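Local coordinates for protein xyloglucanase (PDB 2JEP) that hydrolyses xyloglucan, a branched polysaccharide of the plant cell wall, probably by cutting its beta-1,4-glucan backbone as a family 5 glycoside hydrolase, at residues Ala194-Thr197 with Asn198-Ala201; Ala290-Thr294 with Trp295-Asp299; Ser307-Lys311 with Phe312-Gly316. All coordinates share one frame; numbering follows the deposited sequence. Where two conformers were deposited one is given.

Contact 1 (Ala194-Thr197 with Asn198-Ala201)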
ATOM      1  N   ALA A 194      14.248   5.001 -18.908  1.00  7.14           N
ATOM      2  CA  ALA A 194      13.470   4.115 -19.780  1.00  7.15           C
ATOM      3  C   ALA A 194      12.571   3.201 -18.954  1.00  7.48           C
ATOM      4  O   ALA A 194      11.428   2.954 -19.303  1.00  7.41           O
ATOM      5  CB  ALA A 194      14.397   3.285 -20.667  1.00  7.75           C
ATOM      6  N   TYR A 195      13.100   2.687 -17.847  1.00  7.38           N
ATOM      7  CA  TYR A 195      12.297   1.859 -16.975  1.00  7.19           C
ATOM      8  C   TYR A 195      11.167   2.644 -16.319  1.00  7.09           C
ATOM      9  O   TYR A 195      10.068   2.120 -16.132  1.00  7.07           O
ATOM     10  CB  TYR A 195      13.154   1.186 -15.913  1.00  8.31           C
ATOM     11  CG  TYR A 195      14.186   0.218 -16.417  1.00  8.34           C
ATOM     12  CD1 TYR A 195      14.143  -0.297 -17.704  1.00  8.64           C
ATOM     13  CD2 TYR A 195      15.228  -0.185 -15.597  1.00  9.89           C
ATOM     14  CE1 TYR A 195      15.126  -1.180 -18.150  1.00  9.96           C
ATOM     15  CE2 TYR A 195      16.214  -1.053 -16.049  1.00 11.46           C
ATOM     16  CZ  TYR A 195      16.156  -1.557 -17.312  1.00 11.53           C
ATOM     17  OH  TYR A 195      17.127  -2.433 -17.761  1.00 14.16           O
ATOM     18  N   TYR A 196      11.438   3.912 -15.980  1.00  6.79           N
ATOM     19  CA  TYR A 196      10.394   4.770 -15.433  1.00  6.87           C
ATOM     20  C   TYR A 196       9.272   4.953 -16.451  1.00  6.91           C
ATOM     21  O   TYR A 196       8.080   4.959 -16.095  1.00  7.79           O
ATOM     22  CB  TYR A 196      10.952   6.123 -14.942  1.00  7.23           C
ATOM     23  CG  TYR A 196      10.350   6.627 -13.656  1.00  6.62           C
ATOM     24  CD1 TYR A 196       9.014   6.402 -13.310  1.00  7.21           C
ATOM     25  CD2 TYR A 196      11.125   7.354 -12.761  1.00  6.41           C
ATOM     26  CE1 TYR A 196       8.491   6.856 -12.111  1.00  6.65           C
ATOM     27  CE2 TYR A 196      10.605   7.809 -11.560  1.00  6.22           C
ATOM     28  CZ  TYR A 196       9.288   7.541 -11.240  1.00  6.31           C
ATOM     29  OH  TYR A 196       8.778   7.952 -10.006  1.00  7.13           O
ATOM     30  N   THR A 197       9.645   5.069 -17.731  1.00  6.77           N
ATOM     31  CA  THR A 197       8.635   5.148 -18.790  1.00  6.85           C
ATOM     32  C   THR A 197       7.751   3.900 -18.822  1.00  6.96           C
ATOM     33  O   THR A 197       6.551   4.000 -18.949  1.00  6.96           O
ATOM     34  CB  THR A 197       9.308   5.439 -20.126  1.00  7.31           C
ATOM     35  OG1 THR A 197       9.875   6.739 -20.017  1.00  8.03           O
ATOM     36  CG2 THR A 197       8.322   5.366 -21.301  1.00  8.71           C
ATOM     37  N   ASN A 198       8.338   2.723 -18.652  1.00  6.65           N
ATOM     38  CA  ASN A 198       7.524   1.503 -18.565  1.00  6.43           C
ATOM     39  C   ASN A 198       6.554   1.570 -17.386  1.00  6.42           C
ATOM     40  O   ASN A 198       5.410   1.229 -17.513  1.00  6.94           O
ATOM     41  CB  ASN A 198       8.408   0.245 -18.511  1.00  6.91           C
ATOM     42  CG  ASN A 198       9.173   0.009 -19.803  1.00  7.78           C
ATOM     43  OD1 ASN A 198       8.758   0.475 -20.884  1.00  8.26           O
ATOM     44  ND2 ASN A 198      10.284  -0.708 -19.705  1.00  8.33           N
ATOM     45  N   LEU A 199       7.061   1.993 -16.232  1.00  6.51           N
ATOM     46  CA  LEU A 199       6.211   2.139 -15.043  1.00  6.13           C
ATOM     47  C   LEU A 199       5.023   3.055 -15.354  1.00  6.49           C
ATOM     48  O   LEU A 199       3.871   2.741 -15.055  1.00  6.23           O
ATOM     49  CB  LEU A 199       7.050   2.679 -13.867  1.00  6.84           C
ATOM     50  CG  LEU A 199       6.406   2.737 -12.486  1.00  7.14           C
ATOM     51  CD1 LEU A 199       7.496   2.838 -11.424  1.00  7.76           C
ATOM     52  CD2 LEU A 199       5.421   3.895 -12.347  1.00  9.70           C
ATOM     53  N   ASN A 200       5.317   4.215 -15.934  1.00  6.22           N
ATOM     54  CA  ASN A 200       4.263   5.170 -16.276  1.00  6.79           C
ATOM     55  C   ASN A 200       3.275   4.556 -17.264  1.00  6.92           C
ATOM     56  O   ASN A 200       2.066   4.791 -17.185  1.00  7.59           O
ATOM     57  CB  ASN A 200       4.850   6.456 -16.860  1.00  6.56           C
ATOM     58  CG  ASN A 200       5.675   7.266 -15.875  1.00  7.52           C
ATOM     59  OD1 ASN A 200       5.331   7.383 -14.689  1.00  7.74           O
ATOM     60  ND2 ASN A 200       6.735   7.911 -16.388  1.00  7.36           N
ATOM     61  N   ALA A 201       3.796   3.757 -18.196  1.00  7.07           N
ATOM     62  CA  ALA A 201       2.932   3.077 -19.163  1.00  7.12           C
ATOM     63  C   ALA A 201       1.990   2.115 -18.462  1.00  7.06           C
ATOM     64  O   ALA A 201       0.822   2.032 -18.811  1.00  7.93           O
ATOM     65  CB  ALA A 201       3.760   2.366 -20.228  1.00  8.09           C
TER
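Tyr-196 lies alongside Leu-199, the two side chains pointing the same way, and its ring carbon CE1 meets CD1 of Leu-199 at 4.2 Å. Four residues on from the tyrosine, the amide of Asn-200 comes to the same ring obliquely, its plane turned only 22° from it, OD1 standing 4.1 Å from Tyr-196 CD1. This amide does not bond to the tyrosine; it is held by Thr-241 N on OD1 and by Gly-239 O on ND2, which fixes its rotation. The Tyr-196 side chain departs from the staggered values (chi1 -140°), and its hydroxyl is bonded to both Tyr-233 O and Trp-227 N, which holds the far end of the ring.
Asn-198 turns its amide back along the helix, CG anti to the carbonyl carbon (chi1 -67°), until CG is 3.7 Å from Ala-194 O; ND2 goes on to bond Val-145 O. Thr-197 keeps its hydroxyl beside its own backbone N, where OG1 bonds Ser-193 O one turn earlier.
Four backbone bonds join the turns, among them Asn-200 N to Tyr-196 O at 2.9 Å and Asn-198 N to Ala-194 O at 3.2 Å. This is regular i to i+4 alpha-helical packing near the start of helix 193-211, the helix that follows the fourth strand of the (beta/alpha)8 barrel.

Contact 2 (Ala290-Thr294 with Trp295-Asp299)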
ATOM      1  N   ALA A 290      23.331   6.245  21.191  1.00  8.93           N
ATOM      2  CA  ALA A 290      23.928   5.093  20.551  1.00  9.39           C
ATOM      3  C   ALA A 290      22.893   4.135  19.964  1.00  9.61           C
ATOM      4  O   ALA A 290      23.227   3.286  19.136  1.00 10.67           O
ATOM      5  CB  ALA A 290      24.832   4.364  21.516  1.00 11.59           C
ATOM      6  N   LYS A 291      21.640   4.301  20.375  1.00  7.96           N
ATOM      7  CA  LYS A 291      20.556   3.452  19.897  0.50  7.68           C
ATOM      8  C   LYS A 291      19.595   4.190  18.967  1.00  7.65           C
ATOM      9  O   LYS A 291      18.545   3.663  18.616  1.00  8.49           O
ATOM     10  CB  LYS A 291      19.829   2.839  21.094  0.50  8.07           C
ATOM     11  CG  LYS A 291      20.775   2.073  22.033  0.50  8.86           C
ATOM     12  CD  LYS A 291      20.018   1.431  23.213  0.50  7.18           C
ATOM     13  CE  LYS A 291      20.935   0.728  24.192  0.50 10.33           C
ATOM     14  NZ  LYS A 291      20.179  -0.038  25.234  0.50 13.75           N
ATOM     15  N   LYS A 292      19.966   5.409  18.575  1.00  7.41           N
ATOM     16  CA  LYS A 292      19.132   6.307  17.772  1.00  7.25           C
ATOM     17  C   LYS A 292      19.872   6.586  16.470  1.00  7.23           C
ATOM     18  O   LYS A 292      21.106   6.732  16.472  1.00  8.61           O
ATOM     19  CB  LYS A 292      18.921   7.622  18.530  1.00  7.99           C
ATOM     20  CG  LYS A 292      17.993   8.599  17.877  1.00  8.03           C
ATOM     21  CD  LYS A 292      17.982   9.937  18.643  1.00  7.83           C
ATOM     22  CE  LYS A 292      16.901  10.841  18.153  1.00  8.55           C
ATOM     23  NZ  LYS A 292      16.885  12.176  18.870  1.00  9.12           N
ATOM     24  N   SER A 293      19.150   6.683  15.357  1.00  7.77           N
ATOM     25  CA  SER A 293      19.789   7.017  14.086  1.00  7.92           C
ATOM     26  C   SER A 293      20.398   8.420  14.160  1.00  8.66           C
ATOM     27  O   SER A 293      20.076   9.213  15.045  1.00  9.75           O
ATOM     28  CB  SER A 293      18.764   6.988  12.948  1.00  7.91           C
ATOM     29  OG  SER A 293      18.008   5.790  12.951  1.00  7.87           O
ATOM     30  N   THR A 294      21.252   8.732  13.192  1.00  8.68           N
ATOM     31  CA  THR A 294      21.864  10.065  13.106  1.00  9.44           C
ATOM     32  C   THR A 294      21.144  10.962  12.107  1.00  9.14           C
ATOM     33  O   THR A 294      21.531  12.117  11.929  1.00  9.95           O
ATOM     34  CB  THR A 294      23.337   9.960  12.735  1.00 10.06           C
ATOM     35  OG1 THR A 294      23.465   9.167  11.565  1.00 13.28           O
ATOM     36  CG2 THR A 294      24.121   9.327  13.885  1.00 12.77           C
ATOM     37  N   TRP A 295      20.082  10.451  11.480  1.00  9.48           N
ATOM     38  CA  TRP A 295      19.331  11.183  10.477  1.00  8.53           C
ATOM     39  C   TRP A 295      17.896  10.590  10.490  1.00  7.94           C
ATOM     40  O   TRP A 295      17.607   9.650  11.231  1.00  8.19           O
ATOM     41  CB  TRP A 295      19.982  11.042   9.089  1.00  9.39           C
ATOM     42  CG  TRP A 295      19.849   9.642   8.545  1.00  9.60           C
ATOM     43  CD1 TRP A 295      20.596   8.559   8.895  1.00 11.18           C
ATOM     44  CD2 TRP A 295      18.859   9.154   7.612  1.00  9.83           C
ATOM     45  NE1 TRP A 295      20.156   7.434   8.237  1.00 11.47           N
ATOM     46  CE2 TRP A 295      19.094   7.773   7.442  1.00 10.29           C
ATOM     47  CE3 TRP A 295      17.815   9.752   6.895  1.00 10.44           C
ATOM     48  CZ2 TRP A 295      18.318   6.974   6.593  1.00 11.27           C
ATOM     49  CZ3 TRP A 295      17.048   8.951   6.072  1.00 10.93           C
ATOM     50  CH2 TRP A 295      17.309   7.576   5.921  1.00 11.95           C
ATOM     51  N   GLY A 296      17.017  11.183   9.700  1.00  8.08           N
ATOM     52  CA  GLY A 296      15.702  10.594   9.508  1.00  8.06           C
ATOM     53  C   GLY A 296      14.711  10.845  10.629  1.00  8.40           C
ATOM     54  O   GLY A 296      13.737  10.100  10.796  1.00  7.74           O
ATOM     55  N   GLN A 297      14.914  11.924  11.368  1.00  7.88           N
ATOM     56  CA  GLN A 297      14.104  12.223  12.532  1.00  7.88           C
ATOM     57  C   GLN A 297      12.914  13.084  12.150  1.00  7.98           C
ATOM     58  O   GLN A 297      12.496  13.097  10.982  1.00  8.34           O
ATOM     59  CB  GLN A 297      14.968  12.851  13.618  1.00  8.01           C
ATOM     60  CG  GLN A 297      16.159  11.976  13.945  1.00  7.61           C
ATOM     61  CD  GLN A 297      15.759  10.608  14.506  1.00  7.36           C
ATOM     62  OE1 GLN A 297      15.024  10.538  15.511  1.00  8.26           O
ATOM     63  NE2 GLN A 297      16.209   9.527  13.862  1.00  8.20           N
ATOM     64  N   GLU A 298      12.350  13.814  13.106  1.00  8.38           N
ATOM     65  CA  GLU A 298      11.108  14.557  12.880  1.00  9.06           C
ATOM     66  C   GLU A 298      11.239  15.562  11.741  1.00  8.58           C
ATOM     67  O   GLU A 298      10.272  15.792  10.997  1.00  9.07           O
ATOM     68  CB  GLU A 298      10.719  15.305  14.162  1.00  9.76           C
ATOM     69  CG  GLU A 298      10.274  14.425  15.340  1.00 10.31           C
ATOM     70  CD  GLU A 298      11.388  14.002  16.293  1.00 11.61           C
ATOM     71  OE1 GLU A 298      12.573  13.919  15.894  1.00 10.18           O
ATOM     72  OE2 GLU A 298      11.030  13.756  17.473  1.00 14.01           O
ATOM     73  N   ASP A 299      12.406  16.189  11.632  1.00  9.26           N
ATOM     74  CA  ASP A 299      12.643  17.161  10.565  1.00  9.33           C
ATOM     75  C   ASP A 299      12.600  16.540   9.176  1.00  8.88           C
ATOM     76  O   ASP A 299      12.066  17.139   8.226  1.00  9.11           O
ATOM     77  CB  ASP A 299      13.942  17.962  10.785  1.00 10.19           C
ATOM     78  CG  ASP A 299      15.192  17.090  11.111  1.00 12.70           C
ATOM     79  OD1 ASP A 299      15.107  15.838  11.250  1.00 13.91           O
ATOM     80  OD2 ASP A 299      16.315  17.685  11.204  1.00 17.70           O
TER
HETATM   81  O   HOH W   1      14.931  13.656  17.390  1.00 14.46           O
HETATM   82  O   HOH W   2      16.213   6.615  14.795  1.00  7.73           O
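Lys-292 runs out fully extended from a CG set opposite its backbone N (chi1 -175°), whereas Gln-297 folds back at chi2 (-63°); the two chains thereby meet, CE of Lys-292 lying 3.3 Å from OE1 of Gln-297. The amide nitrogen of Gln-297 lies 3.7 Å from CB of Ser-293. NE2 also bonds the carbonyl of its near neighbour, Trp-295 O, at 3.0 Å and an almost straight 166°, approaching from above the carbonyl plane, and a water takes its second bond while accepting one from Ser-293 N. OE1 is bonded by Gly-283 N, and Ser-293 OG is bonded to Asp-270. Beside this, Thr-294 OG1 sits in the plane of the Trp-295 indole at its edge, 4.0 Å from CD1, the two side chains crossing at about a right angle. Gln-297 is the N-cap residue of helix 298-313. Another water links the charged ends, accepting from Lys-292 NZ at 2.9 Å and donating to Glu-298 OE1 at 2.8 Å. The opposite charges thus probably attract each other through solvent, while the glutamine amide, with partners on both its oxygen and its nitrogen, ties the incoming loop to the helix start.

Contact 3 (Ser307-Lys311 with Phe312-Gly316)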
ATOM      1  N   SER A 307       6.788  17.378   0.864  1.00  8.84           N
ATOM      2  CA  SER A 307       7.077  17.330  -0.568  1.00  8.89           C
ATOM      3  C   SER A 307       5.948  16.650  -1.343  1.00  9.68           C
ATOM      4  O   SER A 307       5.646  17.053  -2.475  1.00 10.19           O
ATOM      5  CB  SER A 307       8.431  16.694  -0.840  1.00  8.85           C
ATOM      6  OG  SER A 307       8.444  15.280  -0.715  1.00  9.43           O
ATOM      7  N   MET A 308       5.306  15.639  -0.744  1.00  9.17           N
ATOM      8  CA  MET A 308       4.170  14.995  -1.387  1.00  8.94           C
ATOM      9  C   MET A 308       2.958  15.924  -1.418  1.00  9.16           C
ATOM     10  O   MET A 308       2.211  15.963  -2.398  1.00  9.95           O
ATOM     11  CB  MET A 308       3.806  13.679  -0.668  1.00  9.34           C
ATOM     12  CG  MET A 308       4.824  12.574  -0.829  1.00  9.64           C
ATOM     13  SD  MET A 308       4.936  11.918  -2.522  1.00  9.62           S
ATOM     14  CE  MET A 308       3.388  10.974  -2.648  1.00  9.65           C
ATOM     15  N   TYR A 309       2.752  16.674  -0.340  1.00  9.39           N
ATOM     16  CA  TYR A 309       1.675  17.656  -0.289  1.00 10.36           C
ATOM     17  C   TYR A 309       1.850  18.703  -1.387  1.00 10.55           C
ATOM     18  O   TYR A 309       0.923  18.996  -2.169  1.00 11.52           O
ATOM     19  CB  TYR A 309       1.641  18.305   1.098  1.00 10.97           C
ATOM     20  CG  TYR A 309       0.651  19.431   1.168  1.00 11.58           C
ATOM     21  CD1 TYR A 309      -0.681  19.176   1.421  1.00 12.96           C
ATOM     22  CD2 TYR A 309       1.060  20.751   0.983  1.00 13.35           C
ATOM     23  CE1 TYR A 309      -1.602  20.195   1.484  1.00 15.24           C
ATOM     24  CE2 TYR A 309       0.133  21.787   1.017  1.00 14.92           C
ATOM     25  CZ  TYR A 309      -1.178  21.503   1.283  1.00 15.60           C
ATOM     26  OH  TYR A 309      -2.089  22.553   1.304  1.00 19.32           O
ATOM     27  N   ASP A 310       3.051  19.265  -1.455  1.00 10.35           N
ATOM     28  CA  ASP A 310       3.318  20.349  -2.400  1.00 11.32           C
ATOM     29  C   ASP A 310       3.179  19.882  -3.861  1.00 11.43           C
ATOM     30  O   ASP A 310       2.685  20.621  -4.714  1.00 13.31           O
ATOM     31  CB  ASP A 310       4.719  20.886  -2.182  1.00 11.82           C
ATOM     32  CG  ASP A 310       4.861  21.723  -0.925  1.00 13.07           C
ATOM     33  OD1 ASP A 310       3.857  22.172  -0.353  1.00 15.90           O
ATOM     34  OD2 ASP A 310       6.017  21.935  -0.510  1.00 15.75           O
ATOM     35  N   LYS A 311       3.625  18.668  -4.164  1.00 11.11           N
ATOM     36  CA  LYS A 311       3.641  18.192  -5.540  0.50 11.05           C
ATOM     37  C   LYS A 311       2.273  17.688  -5.986  1.00 10.81           C
ATOM     38  O   LYS A 311       1.878  17.921  -7.121  1.00 12.39           O
ATOM     39  CB  LYS A 311       4.700  17.101  -5.727  0.50 11.37           C
ATOM     40  CG  LYS A 311       4.862  16.593  -7.155  0.50 11.76           C
ATOM     41  CD  LYS A 311       5.203  17.680  -8.167  0.50 12.97           C
ATOM     42  CE  LYS A 311       6.525  18.371  -7.877  0.50 15.53           C
ATOM     43  NZ  LYS A 311       6.883  19.317  -8.967  0.50 17.84           N
ATOM     44  N   PHE A 312       1.574  16.971  -5.104  1.00  9.75           N
ATOM     45  CA  PHE A 312       0.375  16.240  -5.489  1.00  9.68           C
ATOM     46  C   PHE A 312      -0.892  16.731  -4.836  1.00 10.60           C
ATOM     47  O   PHE A 312      -1.877  16.985  -5.533  1.00 11.38           O
ATOM     48  CB  PHE A 312       0.569  14.737  -5.260  1.00  9.12           C
ATOM     49  CG  PHE A 312       1.701  14.170  -6.043  1.00  8.86           C
ATOM     50  CD1 PHE A 312       1.655  14.176  -7.430  1.00  9.57           C
ATOM     51  CD2 PHE A 312       2.807  13.620  -5.411  1.00  8.56           C
ATOM     52  CE1 PHE A 312       2.684  13.690  -8.153  1.00 10.40           C
ATOM     53  CE2 PHE A 312       3.852  13.115  -6.161  1.00 10.79           C
ATOM     54  CZ  PHE A 312       3.777  13.143  -7.528  1.00  9.94           C
ATOM     55  N   VAL A 313      -0.920  16.830  -3.510  1.00 10.60           N
ATOM     56  CA  VAL A 313      -2.170  17.172  -2.823  1.00 11.43           C
ATOM     57  C   VAL A 313      -2.704  18.518  -3.301  1.00 12.91           C
ATOM     58  O   VAL A 313      -3.925  18.667  -3.526  1.00 13.89           O
ATOM     59  CB  VAL A 313      -2.027  17.169  -1.279  1.00 10.87           C
ATOM     60  CG1 VAL A 313      -3.377  17.557  -0.623  1.00 12.59           C
ATOM     61  CG2 VAL A 313      -1.582  15.767  -0.762  1.00 12.27           C
ATOM     62  N   THR A 314      -1.796  19.479  -3.465  1.00 13.66           N
ATOM     63  CA  THR A 314      -2.176  20.820  -3.908  1.00 15.15           C
ATOM     64  C   THR A 314      -2.749  20.836  -5.313  1.00 15.41           C
ATOM     65  O   THR A 314      -3.352  21.846  -5.710  1.00 16.92           O
ATOM     66  CB  THR A 314      -0.975  21.795  -3.916  1.00 15.92           C
ATOM     67  OG1 THR A 314       0.058  21.346  -4.803  1.00 18.45           O
ATOM     68  CG2 THR A 314      -0.436  22.032  -2.521  1.00 18.08           C
ATOM     69  N   GLN A 315      -2.477  19.796  -6.093  1.00 14.85           N
ATOM     70  CA  GLN A 315      -2.973  19.707  -7.476  1.00 15.42           C
ATOM     71  C   GLN A 315      -4.256  18.901  -7.572  1.00 14.21           C
ATOM     72  O   GLN A 315      -4.753  18.642  -8.677  1.00 15.28           O
ATOM     73  CB  GLN A 315      -1.896  19.105  -8.373  1.00 16.57           C
ATOM     74  CG  GLN A 315      -0.543  19.840  -8.350  1.00 19.87           C
ATOM     75  CD  GLN A 315      -0.653  21.353  -8.487  1.00 26.05           C
ATOM     76  OE1 GLN A 315      -0.309  22.106  -7.567  1.00 31.47           O
ATOM     77  NE2 GLN A 315      -1.127  21.798  -9.634  1.00 28.10           N
ATOM     78  N   GLY A 316      -4.778  18.469  -6.426  1.00 12.59           N
ATOM     79  CA  GLY A 316      -6.045  17.760  -6.387  1.00 12.14           C
ATOM     80  C   GLY A 316      -5.942  16.238  -6.342  1.00 11.60           C
ATOM     81  O   GLY A 316      -6.958  15.545  -6.420  1.00 12.57           O
TER
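One carbonyl, Met-308 O, receives two backbone N-H groups from the following turn: Phe-312 N at 3.0 Å and, weakly, Val-313 N at 3.4 Å. With Thr-314 N bonded to Tyr-309 O at 3.1 Å, five residues on, the helix has opened into a wider pi-type turn. Two aromatic rings, Phe-312 and Tyr-309, gather the side-chain contacts. Lys-311 directs CG anti to its backbone N (chi1 -176°), which lays this methylene over the centre of the Phe-312 ring, 3.6 Å from the centroid, as a CH-pi contact. Met-308 reaches the same ring from its edge, SD lying in the ring plane 5.1 Å from the centroid, a Met-aromatic pair. At the other ring Thr-314 CG2 packs over a face of Tyr-309, while CB of Val-313 touches Tyr-309 CD1 at 3.6 Å. Thr-314 OG1 lies 2.7 Å from Asp-310 O, with Gln-315 OE1 also near. The turn closes in a Schellman motif, Gly-316 having left helical angles with a positive phi. Met-308 and Phe-312 face inward onto strands 259-265 and 319-324 and onto helix 231-235, Val-313 rests on Val-319 of strand 319-324, and the Tyr-309 ring meets that of Tyr-354.

The three contacts follow one another along the chain without nesting or crossing, and each joins adjoining residues, so none closes a long loop. Contact 1 lies near the start of helix 193-211, between barrel strands 175-178 and 222-225, and packs beside helix 150-167. Contacts 2 and 3 share helix 298-313: contact 2 joins the loop after helix 269-272 to the first turn of helix 298-313, and contact 3 lies at its C-terminal end, so together they mark both ends of this helix, which lies on the crossover from strand 259-265 to strand 319-324. Helix 231-235 touches contact 3 and also borders contact 1. The centres of contacts 1 and 3 are about 21 Å apart.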